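Local coordinates for VAO-type flavoprotein oxidase VAO615 (Myceliophthora thermophila, PDB 6F72) that probably acts as an oxidoreductase whose bicovalently bound FAD, once reduced, reacts rapidly with molecular oxygen, although its substrate is still unidentified, at residues Arg41-Leu46 and Gly167-Trp172; Ala134-Ala139 and Val288-Thr293; Ala138-Ala143 and Glu255-Asp260; Leu264-Thr267 and Asp273-Trp276. All coordinates share one frame; numbering follows the deposited sequence.

Contact 1: residues Arg41-Leu46 and Gly167-Trp172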
loop_
_atom_site.group_PDB
_atom_site.type_symbol
_atom_site.label_atom_id
_atom_site.label_comp_id
_atom_site.label_asym_id
_atom_site.label_seq_id
_atom_site.Cartn_x
_atom_site.Cartn_y
_atom_site.Cartn_z
ATOM N N ARG A 41 13.252 -34.116 -1.006
ATOM C CA ARG A 41 12.625 -34.972 -0.010
ATOM C C ARG A 41 12.185 -34.143 1.207
ATOM O O ARG A 41 11.085 -34.353 1.729
ATOM C CB ARG A 41 13.592 -36.091 0.398
ATOM C CG ARG A 41 12.985 -37.172 1.277
ATOM C CD ARG A 41 13.887 -38.393 1.364
ATOM N NE ARG A 41 13.564 -39.379 0.337
ATOM C CZ ARG A 41 14.250 -40.495 0.109
ATOM N NH1 ARG A 41 15.322 -40.803 0.832
ATOM N NH2 ARG A 41 13.861 -41.312 -0.858
ATOM N N ASP A 42 13.040 -33.210 1.644
ATOM C CA ASP A 42 12.672 -32.246 2.682
ATOM C C ASP A 42 11.462 -31.432 2.236
ATOM O O ASP A 42 10.485 -31.310 2.980
ATOM C CB ASP A 42 13.836 -31.311 3.020
ATOM C CG ASP A 42 14.937 -31.987 3.817
ATOM O OD1 ASP A 42 14.641 -32.868 4.656
ATOM O OD2 ASP A 42 16.115 -31.608 3.615
ATOM N N TRP A 43 11.520 -30.907 1.013
ATOM C CA TRP A 43 10.414 -30.138 0.442
ATOM C C TRP A 43 9.118 -30.969 0.316
ATOM O O TRP A 43 8.042 -30.499 0.720
ATOM C CB TRP A 43 10.833 -29.461 -0.881
ATOM C CG TRP A 43 11.881 -28.362 -0.676
ATOM C CD1 TRP A 43 13.203 -28.399 -1.044
ATOM C CD2 TRP A 43 11.685 -27.086 -0.037
ATOM N NE1 TRP A 43 13.838 -27.233 -0.680
ATOM C CE2 TRP A 43 12.935 -26.409 -0.061
ATOM C CE3 TRP A 43 10.576 -26.445 0.533
ATOM C CZ2 TRP A 43 13.106 -25.128 0.471
ATOM C CZ3 TRP A 43 10.749 -25.149 1.073
ATOM C CH2 TRP A 43 12.009 -24.513 1.033
ATOM N N ALA A 44 9.237 -32.205 -0.187
ATOM C CA ALA A 44 8.103 -33.137 -0.261
ATOM C C ALA A 44 7.455 -33.396 1.114
ATOM O O ALA A 44 6.234 -33.419 1.229
ATOM C CB ALA A 44 8.515 -34.452 -0.916
ATOM N N LYS A 45 8.289 -33.576 2.137
ATOM C CA LYS A 45 7.859 -33.805 3.519
ATOM C C LYS A 45 7.073 -32.593 4.069
ATOM O O LYS A 45 6.055 -32.772 4.751
ATOM C CB LYS A 45 9.090 -34.160 4.376
ATOM C CG LYS A 45 8.933 -34.170 5.894
ATOM C CD LYS A 45 10.214 -33.666 6.558
ATOM C CE LYS A 45 10.236 -32.138 6.679
ATOM N NZ LYS A 45 11.596 -31.525 6.558
ATOM N N LEU A 46 7.538 -31.378 3.755
ATOM C CA LEU A 46 6.774 -30.160 4.045
ATOM C C LEU A 46 5.466 -30.149 3.251
ATOM O O LEU A 46 4.405 -29.853 3.806
ATOM C CB LEU A 46 7.591 -28.874 3.785
ATOM C CG LEU A 46 6.873 -27.513 3.918
ATOM C CD1 LEU A 46 6.331 -27.253 5.321
ATOM C CD2 LEU A 46 7.749 -26.357 3.465
ATOM N N GLY A 167 15.517 -16.887 -2.582
ATOM C CA GLY A 167 15.727 -18.117 -1.809
ATOM C C GLY A 167 14.754 -18.357 -0.669
ATOM O O GLY A 167 15.039 -19.151 0.231
ATOM N N ALA A 168 13.602 -17.691 -0.717
ATOM C CA ALA A 168 12.670 -17.690 0.402
ATOM C C ALA A 168 11.523 -18.682 0.253
ATOM O O ALA A 168 11.140 -19.059 -0.872
ATOM C CB ALA A 168 12.110 -16.297 0.627
ATOM N N LEU A 169 11.009 -19.110 1.409
ATOM C CA LEU A 169 9.712 -19.750 1.513
ATOM C C LEU A 169 8.699 -18.654 1.818
ATOM O O LEU A 169 8.847 -17.933 2.811
ATOM C CB LEU A 169 9.722 -20.796 2.637
ATOM C CG LEU A 169 8.438 -21.591 2.884
ATOM C CD1 LEU A 169 8.160 -22.517 1.716
ATOM C CD2 LEU A 169 8.537 -22.367 4.186
ATOM N N SER A 170 7.691 -18.525 0.959
ATOM C CA SER A 170 6.707 -17.450 1.087
ATOM C C SER A 170 5.382 -17.945 1.649
ATOM O O SER A 170 4.846 -18.955 1.196
ATOM C CB SER A 170 6.476 -16.748 -0.256
ATOM O OG SER A 170 5.347 -15.881 -0.209
ATOM N N LEU A 171 4.863 -17.218 2.639
ATOM C CA LEU A 171 3.537 -17.483 3.171
ATOM C C LEU A 171 2.575 -16.665 2.348
ATOM O O LEU A 171 2.518 -15.434 2.453
ATOM C CB LEU A 171 3.449 -17.150 4.662
ATOM C CG LEU A 171 4.507 -17.837 5.527
ATOM C CD1 LEU A 171 4.541 -17.262 6.929
ATOM C CD2 LEU A 171 4.293 -19.346 5.544
ATOM N N TRP A 172 1.852 -17.365 1.486
ATOM C CA TRP A 172 0.996 -16.718 0.514
ATOM C C TRP A 172 -0.408 -16.701 1.070
ATOM O O TRP A 172 -1.042 -17.742 1.170
ATOM C CB TRP A 172 1.083 -17.442 -0.842
ATOM C CG TRP A 172 0.311 -16.820 -1.968
ATOM C CD1 TRP A 172 0.217 -15.495 -2.260
ATOM C CD2 TRP A 172 -0.431 -17.506 -2.991
ATOM N NE1 TRP A 172 -0.552 -15.298 -3.380
ATOM C CE2 TRP A 172 -0.958 -16.514 -3.859
ATOM C CE3 TRP A 172 -0.707 -18.859 -3.257
ATOM C CZ2 TRP A 172 -1.753 -16.828 -4.977
ATOM C CZ3 TRP A 172 -1.502 -19.175 -4.379
ATOM C CH2 TRP A 172 -2.016 -18.151 -5.219
#
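Leu-46, whose CD2 methyl meets Leu-169, is fixed at its backbone by a helical hydrogen bond from Leu-46 N to Asp-42 O of 3.0 Å; nothing polar passes between the two segments. Here helix 40-49 lies against strand 169-172 of the FAD-binding PCMH-type domain, a strand running parallel to both of its neighbours in a mixed sheet. Backbone bonds to Arg-149 and Val-151 hold Leu-169 in that sheet while its side chain projects toward the helix. Its CG stands anti to the backbone N (chi1 -179°), which places the fork of the two methyls where each can serve a different partner. Leu-169 CD1 comes to 3.7 Å from Trp-43 CZ3, lying at the rim of the indole close to the ring plane, as the two side chains pass in opposite directions. Because only the edge is used for leucine, the broad indole remains available to other rings: Trp-43 stacks on Tyr-126 and meets Phe-142 and Trp-37 at inclined angles. A tryptophan therefore suits this place, being wide enough to bridge helix, strand and loop. Along the same helix Lys-45 NZ and Asp-42 OD1 form a long salt bridge of 3.8 Å, and Lys-45 also touches Phe-142 of helix 133-146. Leucine fits at position 46 because it is buried and must reach out: the methyl Leu-46 CD2 meets Leu-169 CD2 tip to tip at 4.1 Å.

Contact 2: residues Ala134-Ala139 and Val288-Thr293. With FAD (flavin-adenine dinucleotide), chain E.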
loop_
_atom_site.group_PDB
_atom_site.type_symbol
_atom_site.label_atom_id
_atom_site.label_comp_id
_atom_site.label_asym_id
_atom_site.label_seq_id
_atom_site.Cartn_x
_atom_site.Cartn_y
_atom_site.Cartn_z
ATOM N N ALA A 134 -2.644 -23.754 10.599
ATOM C CA ALA A 134 -1.814 -24.955 10.606
ATOM C C ALA A 134 -0.721 -24.906 9.532
ATOM O O ALA A 134 0.446 -25.202 9.816
ATOM C CB ALA A 134 -2.689 -26.195 10.463
ATOM N N ASP A 135 -1.104 -24.483 8.325
ATOM C CA ASP A 135 -0.177 -24.282 7.205
ATOM C C ASP A 135 0.986 -23.345 7.551
ATOM O O ASP A 135 2.140 -23.631 7.203
ATOM C CB ASP A 135 -0.937 -23.774 5.972
ATOM C CG ASP A 135 -1.844 -24.835 5.370
ATOM O OD1 ASP A 135 -1.725 -26.011 5.769
ATOM O OD2 ASP A 135 -2.665 -24.506 4.486
ATOM N N VAL A 136 0.663 -22.256 8.257
ATOM C CA VAL A 136 1.641 -21.255 8.716
ATOM C C VAL A 136 2.551 -21.863 9.785
ATOM O O VAL A 136 3.768 -21.782 9.673
ATOM C CB VAL A 136 0.949 -19.971 9.233
ATOM C CG1 VAL A 136 1.969 -18.942 9.709
ATOM C CG2 VAL A 136 0.053 -19.370 8.163
ATOM N N GLN A 137 1.951 -22.490 10.799
ATOM C CA GLN A 137 2.698 -23.165 11.859
ATOM C C GLN A 137 3.680 -24.192 11.291
ATOM O O GLN A 137 4.835 -24.245 11.718
ATOM C CB GLN A 137 1.743 -23.828 12.855
ATOM C CG GLN A 137 1.006 -22.844 13.764
ATOM C CD GLN A 137 -0.196 -23.460 14.481
ATOM O OE1 GLN A 137 -0.754 -24.475 14.046
ATOM N NE2 GLN A 137 -0.609 -22.830 15.585
ATOM N N ALA A 138 3.211 -24.988 10.330
ATOM C CA ALA A 138 4.043 -25.975 9.635
ATOM C C ALA A 138 5.209 -25.320 8.892
ATOM O O ALA A 138 6.363 -25.737 9.057
ATOM C CB ALA A 138 3.196 -26.805 8.676
ATOM N N ALA A 139 4.902 -24.290 8.101
ATOM C CA ALA A 139 5.904 -23.577 7.307
ATOM C C ALA A 139 6.966 -22.894 8.164
ATOM O O ALA A 139 8.164 -22.969 7.846
ATOM C CB ALA A 139 5.241 -22.583 6.372
ATOM N N VAL A 288 2.256 -13.171 11.539
ATOM C CA VAL A 288 1.509 -13.502 10.335
ATOM C C VAL A 288 0.031 -13.305 10.639
ATOM O O VAL A 288 -0.519 -13.973 11.526
ATOM C CB VAL A 288 1.793 -14.951 9.858
ATOM C CG1 VAL A 288 1.134 -15.226 8.523
ATOM C CG2 VAL A 288 3.287 -15.196 9.754
ATOM N N VAL A 289 -0.612 -12.412 9.896
ATOM C CA VAL A 289 -2.026 -12.094 10.125
ATOM C C VAL A 289 -2.903 -13.028 9.297
ATOM O O VAL A 289 -2.699 -13.151 8.075
ATOM C CB VAL A 289 -2.341 -10.617 9.776
ATOM C CG1 VAL A 289 -3.838 -10.381 9.601
ATOM C CG2 VAL A 289 -1.739 -9.671 10.822
ATOM N N LEU A 290 -3.866 -13.665 9.965
ATOM C CA LEU A 290 -4.847 -14.541 9.311
ATOM C C LEU A 290 -6.159 -13.836 9.006
ATOM O O LEU A 290 -6.846 -14.162 8.043
ATOM C CB LEU A 290 -5.097 -15.785 10.158
ATOM C CG LEU A 290 -3.920 -16.716 10.460
ATOM C CD1 LEU A 290 -4.342 -17.689 11.552
ATOM C CD2 LEU A 290 -3.465 -17.481 9.225
ATOM N N SER A 291 -6.514 -12.868 9.847
ATOM C CA SER A 291 -7.697 -12.051 9.626
ATOM C C SER A 291 -7.593 -10.805 10.475
ATOM O O SER A 291 -6.773 -10.741 11.403
ATOM C CB SER A 291 -8.986 -12.824 9.980
ATOM O OG SER A 291 -9.191 -12.888 11.384
ATOM N N MET A 292 -8.425 -9.821 10.138
ATOM C CA MET A 292 -8.689 -8.673 11.002
ATOM C C MET A 292 -10.192 -8.515 11.177
ATOM O O MET A 292 -10.981 -8.921 10.320
ATOM C CB MET A 292 -8.062 -7.389 10.421
ATOM C CG MET A 292 -8.799 -6.750 9.255
ATOM S SD MET A 292 -8.086 -5.160 8.798
ATOM C CE MET A 292 -9.386 -4.518 7.735
ATOM N N THR A 293 -10.588 -7.959 12.309
ATOM C CA THR A 293 -11.955 -7.529 12.490
ATOM C C THR A 293 -11.893 -6.014 12.523
ATOM O O THR A 293 -11.034 -5.437 13.202
ATOM C CB THR A 293 -12.537 -8.123 13.770
ATOM O OG1 THR A 293 -12.356 -9.538 13.719
ATOM C CG2 THR A 293 -14.029 -7.791 13.914
HETATM P PA FAD E . 1.773 -7.095 -0.152
HETATM O O1A FAD E . 2.956 -6.669 -0.983
HETATM O O2A FAD E . 1.281 -8.499 -0.365
HETATM O O5B FAD E . 2.140 -6.869 1.396
HETATM C C5B FAD E . 2.809 -5.693 1.851
HETATM C C4B FAD E . 3.573 -5.951 3.145
HETATM O O4B FAD E . 2.677 -6.447 4.141
HETATM C C3B FAD E . 4.682 -6.979 3.028
HETATM O O3B FAD E . 5.738 -6.550 3.897
HETATM C C2B FAD E . 4.077 -8.266 3.565
HETATM O O2B FAD E . 5.064 -9.113 4.159
HETATM C C1B FAD E . 3.088 -7.748 4.595
HETATM N N9A FAD E . 1.866 -8.573 4.750
HETATM C C8A FAD E . 0.811 -8.584 3.907
HETATM N N7A FAD E . -0.158 -9.416 4.362
HETATM C C5A FAD E . 0.276 -9.940 5.520
HETATM C C6A FAD E . -0.260 -10.892 6.519
HETATM N N6A FAD E . -1.476 -11.450 6.327
HETATM N N1A FAD E . 0.505 -11.187 7.595
HETATM C C2A FAD E . 1.725 -10.639 7.787
HETATM N N3A FAD E . 2.272 -9.754 6.916
HETATM C C4A FAD E . 1.607 -9.376 5.785
HETATM N N1 FAD E . -2.027 2.752 0.089
HETATM C C2 FAD E . -2.845 3.684 0.641
HETATM O O2 FAD E . -2.695 3.985 1.849
HETATM N N3 FAD E . -3.813 4.295 -0.077
HETATM C C4 FAD E . -4.042 4.050 -1.377
HETATM O O4 FAD E . -4.949 4.645 -2.002
HETATM C C4X FAD E . -3.195 3.037 -2.045
HETATM N N5 FAD E . -3.366 2.718 -3.346
HETATM C C5X FAD E . -2.581 1.787 -3.962
HETATM C C6 FAD E . -2.779 1.467 -5.322
HETATM C C7 FAD E . -1.953 0.495 -5.930
HETATM C C7M FAD E . -2.177 0.172 -7.396
HETATM C C8 FAD E . -0.880 -0.202 -5.132
HETATM C C8M FAD E . -0.007 -1.328 -5.666
HETATM C C9 FAD E . -0.705 0.129 -3.792
HETATM C C9A FAD E . -1.506 1.094 -3.174
HETATM N N10 FAD E . -1.327 1.403 -1.804
HETATM C C10 FAD E . -2.148 2.388 -1.214
HETATM C "C1'" FAD E . -0.251 0.769 -1.047
HETATM C "C2'" FAD E . -0.596 -0.302 -0.056
HETATM O "O2'" FAD E . -1.179 0.332 1.081
HETATM C "C3'" FAD E . 0.734 -0.950 0.311
HETATM O "O3'" FAD E . 1.487 -1.291 -0.873
HETATM C "C4'" FAD E . 0.527 -2.187 1.172
HETATM O "O4'" FAD E . 1.786 -2.622 1.688
HETATM C "C5'" FAD E . -0.193 -3.298 0.405
HETATM O "O5'" FAD E . -0.290 -4.481 1.181
HETATM P P FAD E . -0.720 -5.858 0.474
HETATM O O1P FAD E . -1.938 -5.607 -0.368
HETATM O O2P FAD E . -0.709 -6.894 1.573
HETATM O O3P FAD E . 0.542 -6.124 -0.499
#
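Val-136 is turned so that CG1 lies anti to its backbone N (chi1 180°) and CG2 anti to its carbonyl carbon, and this spreads the two methyls over two residues of the facing strand. The layer so formed joins helix 133-146 to strand 288-298 in the FAD-binding PCMH-type domain, directly behind the adenine site. Val-136 CG1 meets Val-288 end on, sitting 4.0 Å from Val-288 CG2 and about as far from Val-288 CG1, so that it rests on the fork of the other valine. Val-136 CG2 instead runs past Leu-290 and touches its CD2 at 4.1 Å. Compact branched residues suit a helix lying so close to a strand, since their methyls pack well without long flexible arms. The strand is irregular here: Leu-290 and Ser-291 both stand opposite Glu-255, a classic beta bulge. Leu-171 of strand 169-172 also touches both Val-136 and Val-288, closing the apolar layer.

Between the two strand residues that touch the helix, Val-289 offers its backbone to FAD. Val-289 N donates to FAD N1A at 2.8 Å and 168°, using the acceptor on the Watson-Crick edge of the adenine. The pairing is made by the backbone alone, while Val-289 CB lies 3.6 Å from FAD N1A and adds apolar contact at the adenine edge. The return bond is nearly straight as well: FAD N6A donates to Val-289 O at 2.7 Å and 172°.

Contact 3: residues Ala138-Ala143 and Glu255-Asp260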
loop_
_atom_site.group_PDB
_atom_site.type_symbol
_atom_site.label_atom_id
_atom_site.label_comp_id
_atom_site.label_asym_id
_atom_site.label_seq_id
_atom_site.Cartn_x
_atom_site.Cartn_y
_atom_site.Cartn_z
ATOM N N ALA A 138 3.211 -24.988 10.330
ATOM C CA ALA A 138 4.043 -25.975 9.635
ATOM C C ALA A 138 5.209 -25.320 8.892
ATOM O O ALA A 138 6.363 -25.737 9.057
ATOM C CB ALA A 138 3.196 -26.805 8.676
ATOM N N ALA A 139 4.902 -24.290 8.101
ATOM C CA ALA A 139 5.904 -23.577 7.307
ATOM C C ALA A 139 6.966 -22.894 8.164
ATOM O O ALA A 139 8.164 -22.969 7.846
ATOM C CB ALA A 139 5.241 -22.583 6.372
ATOM N N LEU A 140 6.518 -22.260 9.253
ATOM C CA LEU A 140 7.409 -21.640 10.239
ATOM C C LEU A 140 8.323 -22.668 10.903
ATOM O O LEU A 140 9.519 -22.429 11.040
ATOM C CB LEU A 140 6.617 -20.857 11.299
ATOM C CG LEU A 140 5.845 -19.583 10.920
ATOM C CD1 LEU A 140 4.960 -19.121 12.071
ATOM C CD2 LEU A 140 6.769 -18.450 10.496
ATOM N N LYS A 141 7.767 -23.818 11.291
ATOM C CA LYS A 141 8.568 -24.885 11.906
ATOM C C LYS A 141 9.637 -25.377 10.938
ATOM O O LYS A 141 10.802 -25.543 11.320
ATOM C CB LYS A 141 7.707 -26.073 12.358
ATOM C CG LYS A 141 6.960 -25.833 13.644
ATOM C CD LYS A 141 6.893 -27.095 14.491
ATOM C CE LYS A 141 6.565 -26.764 15.941
ATOM N NZ LYS A 141 7.493 -25.748 16.528
ATOM N N PHE A 142 9.220 -25.602 9.692
ATOM C CA PHE A 142 10.100 -26.073 8.631
ATOM C C PHE A 142 11.217 -25.071 8.353
ATOM O O PHE A 142 12.396 -25.451 8.307
ATOM C CB PHE A 142 9.297 -26.344 7.356
ATOM C CG PHE A 142 10.138 -26.797 6.189
ATOM C CD1 PHE A 142 10.710 -25.869 5.314
ATOM C CD2 PHE A 142 10.367 -28.156 5.967
ATOM C CE1 PHE A 142 11.486 -26.293 4.242
ATOM C CE2 PHE A 142 11.140 -28.577 4.901
ATOM C CZ PHE A 142 11.701 -27.643 4.038
ATOM N N ALA A 143 10.836 -23.805 8.160
ATOM C CA ALA A 143 11.799 -22.740 7.849
ATOM C C ALA A 143 12.784 -22.547 8.991
ATOM O O ALA A 143 13.977 -22.355 8.754
ATOM C CB ALA A 143 11.097 -21.439 7.505
ATOM N N GLU A 255 -6.209 -11.424 14.171
ATOM C CA GLU A 255 -5.957 -12.835 14.395
ATOM C C GLU A 255 -4.650 -13.177 13.687
ATOM O O GLU A 255 -4.473 -12.856 12.519
ATOM C CB GLU A 255 -7.121 -13.664 13.864
ATOM C CG GLU A 255 -6.944 -15.166 14.034
ATOM C CD GLU A 255 -7.847 -15.976 13.132
ATOM O OE1 GLU A 255 -8.655 -15.386 12.379
ATOM O OE2 GLU A 255 -7.747 -17.226 13.178
ATOM N N VAL A 256 -3.734 -13.789 14.433
ATOM C CA VAL A 256 -2.346 -13.959 14.020
ATOM C C VAL A 256 -1.763 -15.318 14.393
ATOM O O VAL A 256 -2.293 -16.019 15.251
ATOM C CB VAL A 256 -1.395 -12.855 14.605
ATOM C CG1 VAL A 256 -1.953 -11.455 14.411
ATOM C CG2 VAL A 256 -1.030 -13.116 16.065
ATOM N N VAL A 257 -0.669 -15.661 13.705
ATOM C CA VAL A 257 0.293 -16.663 14.149
ATOM C C VAL A 257 1.627 -15.945 14.365
ATOM O O VAL A 257 2.139 -15.248 13.478
ATOM C CB VAL A 257 0.475 -17.818 13.137
ATOM C CG1 VAL A 257 1.449 -18.853 13.681
ATOM C CG2 VAL A 257 -0.858 -18.480 12.816
ATOM N N THR A 258 2.185 -16.134 15.549
ATOM C CA THR A 258 3.468 -15.554 15.910
ATOM C C THR A 258 4.591 -16.450 15.419
ATOM O O THR A 258 4.343 -17.611 15.033
ATOM C CB THR A 258 3.570 -15.385 17.436
ATOM O OG1 THR A 258 3.339 -16.655 18.059
ATOM C CG2 THR A 258 2.522 -14.428 17.909
ATOM N N ALA A 259 5.814 -15.917 15.447
ATOM C CA ALA A 259 7.032 -16.612 15.008
ATOM C C ALA A 259 7.205 -17.999 15.615
ATOM O O ALA A 259 7.597 -18.936 14.910
ATOM C CB ALA A 259 8.259 -15.761 15.283
ATOM N N ASP A 260 6.885 -18.137 16.904
ATOM C CA ASP A 260 6.971 -19.434 17.575
ATOM C C ASP A 260 5.748 -20.333 17.316
ATOM O O ASP A 260 5.651 -21.424 17.873
ATOM C CB ASP A 260 7.226 -19.246 19.078
ATOM C CG ASP A 260 6.043 -18.651 19.811
ATOM O OD1 ASP A 260 5.127 -18.084 19.173
ATOM O OD2 ASP A 260 6.023 -18.751 21.052
#
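Leu-140 leaves helix 133-146 with its CB directed at the end of strand 251-257. From there CG turns beside the backbone N and anti to the carbonyl carbon (chi1 -67°). At the next bond CD1 continues anti to CA (chi2 171°), so the chain is extended and this methyl reaches farthest across. CD1 does all the touching: it passes Val-257 CG1 at 3.9 Å, the two side chains sliding by in opposite directions, and comes within 3.4 Å of Thr-258 O. The carbonyl Ala-259 O lies a little farther from CD1, at 3.9 Å. The methyl thus settles against residues 257-259 of the FAD-binding domain, and Phe-552 from a loop also packs on this leucine.

The turn itself is tied by polar groups. Thr-258 OG1 lies between Asp-260 OD1 and Arg-262 O, a bridging position whose short approach to the carboxylate is to be taken with caution, while Asp-260 OD2 forms a salt bridge with Arg-262. Alanine at 259 is small enough to sit against Asp-547, Val-551 and Phe-552.

Leucine suits position 140 because the partner surface is part methyl and part backbone. Its contact with the carbonyls is one of close fit without hydrogen bonding, which implies that helix and turn are joined by apolar packing, with side-chain amides of the helix (Gln-144 to Ala-259 O, Gln-137 to Gly-261 O) supplying polar bonds beside it.

Contact 4: residues Leu264-Thr267 and Asp273-Trp276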
loop_
_atom_site.group_PDB
_atom_site.type_symbol
_atom_site.label_atom_id
_atom_site.label_comp_id
_atom_site.label_asym_id
_atom_site.label_seq_id
_atom_site.Cartn_x
_atom_site.Cartn_y
_atom_site.Cartn_z
ATOM N N LEU A 264 -2.894 -16.556 17.921
ATOM C CA LEU A 264 -3.401 -15.569 18.895
ATOM C C LEU A 264 -4.362 -14.554 18.296
ATOM O O LEU A 264 -4.389 -14.336 17.074
ATOM C CB LEU A 264 -2.246 -14.806 19.563
ATOM C CG LEU A 264 -1.140 -15.531 20.333
ATOM C CD1 LEU A 264 -0.071 -14.516 20.731
ATOM C CD2 LEU A 264 -1.696 -16.240 21.555
ATOM N N VAL A 265 -5.151 -13.943 19.176
ATOM C CA VAL A 265 -5.962 -12.781 18.839
ATOM C C VAL A 265 -5.416 -11.582 19.637
ATOM O O VAL A 265 -5.185 -11.684 20.849
ATOM C CB VAL A 265 -7.472 -13.029 19.098
ATOM C CG1 VAL A 265 -8.293 -11.768 18.860
ATOM C CG2 VAL A 265 -7.993 -14.148 18.194
ATOM N N ALA A 266 -5.179 -10.476 18.922
ATOM C CA ALA A 266 -4.704 -9.218 19.487
ATOM C C ALA A 266 -5.805 -8.176 19.376
ATOM O O ALA A 266 -6.375 -7.964 18.297
ATOM C CB ALA A 266 -3.431 -8.741 18.789
ATOM N N THR A 267 -6.105 -7.555 20.516
ATOM C CA THR A 267 -7.179 -6.578 20.648
ATOM C C THR A 267 -6.660 -5.470 21.585
ATOM O O THR A 267 -5.596 -5.632 22.195
ATOM C CB THR A 267 -8.498 -7.207 21.217
ATOM O OG1 THR A 267 -8.482 -7.175 22.646
ATOM C CG2 THR A 267 -8.736 -8.651 20.736
ATOM N N ASP A 273 -0.226 -4.878 23.218
ATOM C CA ASP A 273 1.011 -4.340 22.710
ATOM C C ASP A 273 1.241 -4.811 21.264
ATOM O O ASP A 273 1.688 -4.018 20.418
ATOM C CB ASP A 273 2.191 -4.659 23.653
ATOM C CG ASP A 273 2.387 -6.151 23.910
ATOM O OD1 ASP A 273 1.514 -6.984 23.564
ATOM O OD2 ASP A 273 3.435 -6.501 24.488
ATOM N N LEU A 274 0.897 -6.076 20.986
ATOM C CA LEU A 274 0.874 -6.591 19.621
ATOM C C LEU A 274 -0.208 -5.914 18.778
ATOM O O LEU A 274 0.057 -5.570 17.609
ATOM C CB LEU A 274 0.770 -8.122 19.563
ATOM C CG LEU A 274 0.877 -8.845 18.194
ATOM C CD1 LEU A 274 2.216 -8.654 17.470
ATOM C CD2 LEU A 274 0.596 -10.329 18.357
ATOM N N TYR A 275 -1.385 -5.690 19.359
ATOM C CA TYR A 275 -2.473 -4.980 18.665
ATOM C C TYR A 275 -2.002 -3.575 18.227
ATOM O O TYR A 275 -2.301 -3.130 17.113
ATOM C CB TYR A 275 -3.771 -4.911 19.520
ATOM C CG TYR A 275 -4.766 -3.904 18.976
ATOM C CD1 TYR A 275 -4.695 -2.548 19.356
ATOM C CD2 TYR A 275 -5.742 -4.275 18.050
ATOM C CE1 TYR A 275 -5.561 -1.606 18.816
ATOM C CE2 TYR A 275 -6.627 -3.338 17.515
ATOM C CZ TYR A 275 -6.528 -2.007 17.899
ATOM O OH TYR A 275 -7.384 -1.052 17.388
ATOM N N TRP A 276 -1.285 -2.903 19.136
ATOM C CA TRP A 276 -0.755 -1.552 18.947
ATOM C C TRP A 276 0.241 -1.486 17.743
ATOM O O TRP A 276 0.056 -0.668 16.829
ATOM C CB TRP A 276 -0.117 -1.084 20.260
ATOM C CG TRP A 276 0.452 0.303 20.244
ATOM C CD1 TRP A 276 -0.217 1.467 20.522
ATOM C CD2 TRP A 276 1.814 0.672 19.990
ATOM N NE1 TRP A 276 0.643 2.548 20.418
ATOM C CE2 TRP A 276 1.894 2.092 20.105
ATOM C CE3 TRP A 276 2.976 -0.051 19.671
ATOM C CZ2 TRP A 276 3.092 2.802 19.911
ATOM C CZ3 TRP A 276 4.179 0.661 19.467
ATOM C CH2 TRP A 276 4.218 2.078 19.583
#
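Apolar contact is made first by Ala-266, whose single methyl points at the helix. Ala-266 CB lies 3.9 Å from Tyr-275 CB and 4.3 Å from Leu-274 CB. The helix backbone is nearer still, with Ala-266 CB 3.7 Å from Tyr-275 N. A single methyl suits a place where strand and helix backbones come this near, the CA atoms of Ala-266 and Tyr-275 being 4.9 Å apart.

The tyrosine makes a second kind of contact, carbon against peptide. With CG anti to the backbone N (chi1 166°), its ring is brought alongside the backbone of Ala-266 and Thr-267: Tyr-275 CB is 3.3 Å from Thr-267 O, and the edge of the ring carries CD2 to 3.8 Å from Ala-266 O. Together these residues pack a strand-turn-helix unit, in which strand 263-266, antiparallel to 251-257 in the FAD-binding domain, turns back into helix 272-278.

Hydrogen bonds act within and around the pair. Tyr-275 OH bonds to Val-251 O, so the ring is held at its far end too, and Thr-267 OG1 pairs with Thr-269 N in the turn. Leu-274 N donates to Asp-273 OD1 at 2.8 Å, a bent bond reaching the oxygen from above the carboxylate plane; Lys-545 and Tyr-546 hold the same carboxylate.

From the N terminus, helix 40-49 is laid down first, and contact 1 closes its loop only when strand 169-172 arrives. Helix 133-146 emerges inside that loop and finds its partners later, so contacts 2 and 3 both cross contact 1. Both start from this helix: contact 3 closes at strand 251-257, and contact 2 closes last, at the adjacent strand 288-298. Between these closures the chain makes the short loop of contact 4, which follows contact 3 and falls wholly within the span of contact 2. Helix 133-146 thus packs against both strand 169-172 of the mixed sheet and the antiparallel sheet, touching contact 1 through Phe-142 and Ala-139, while Val-256 and Leu-264 pair contacts 3 and 4.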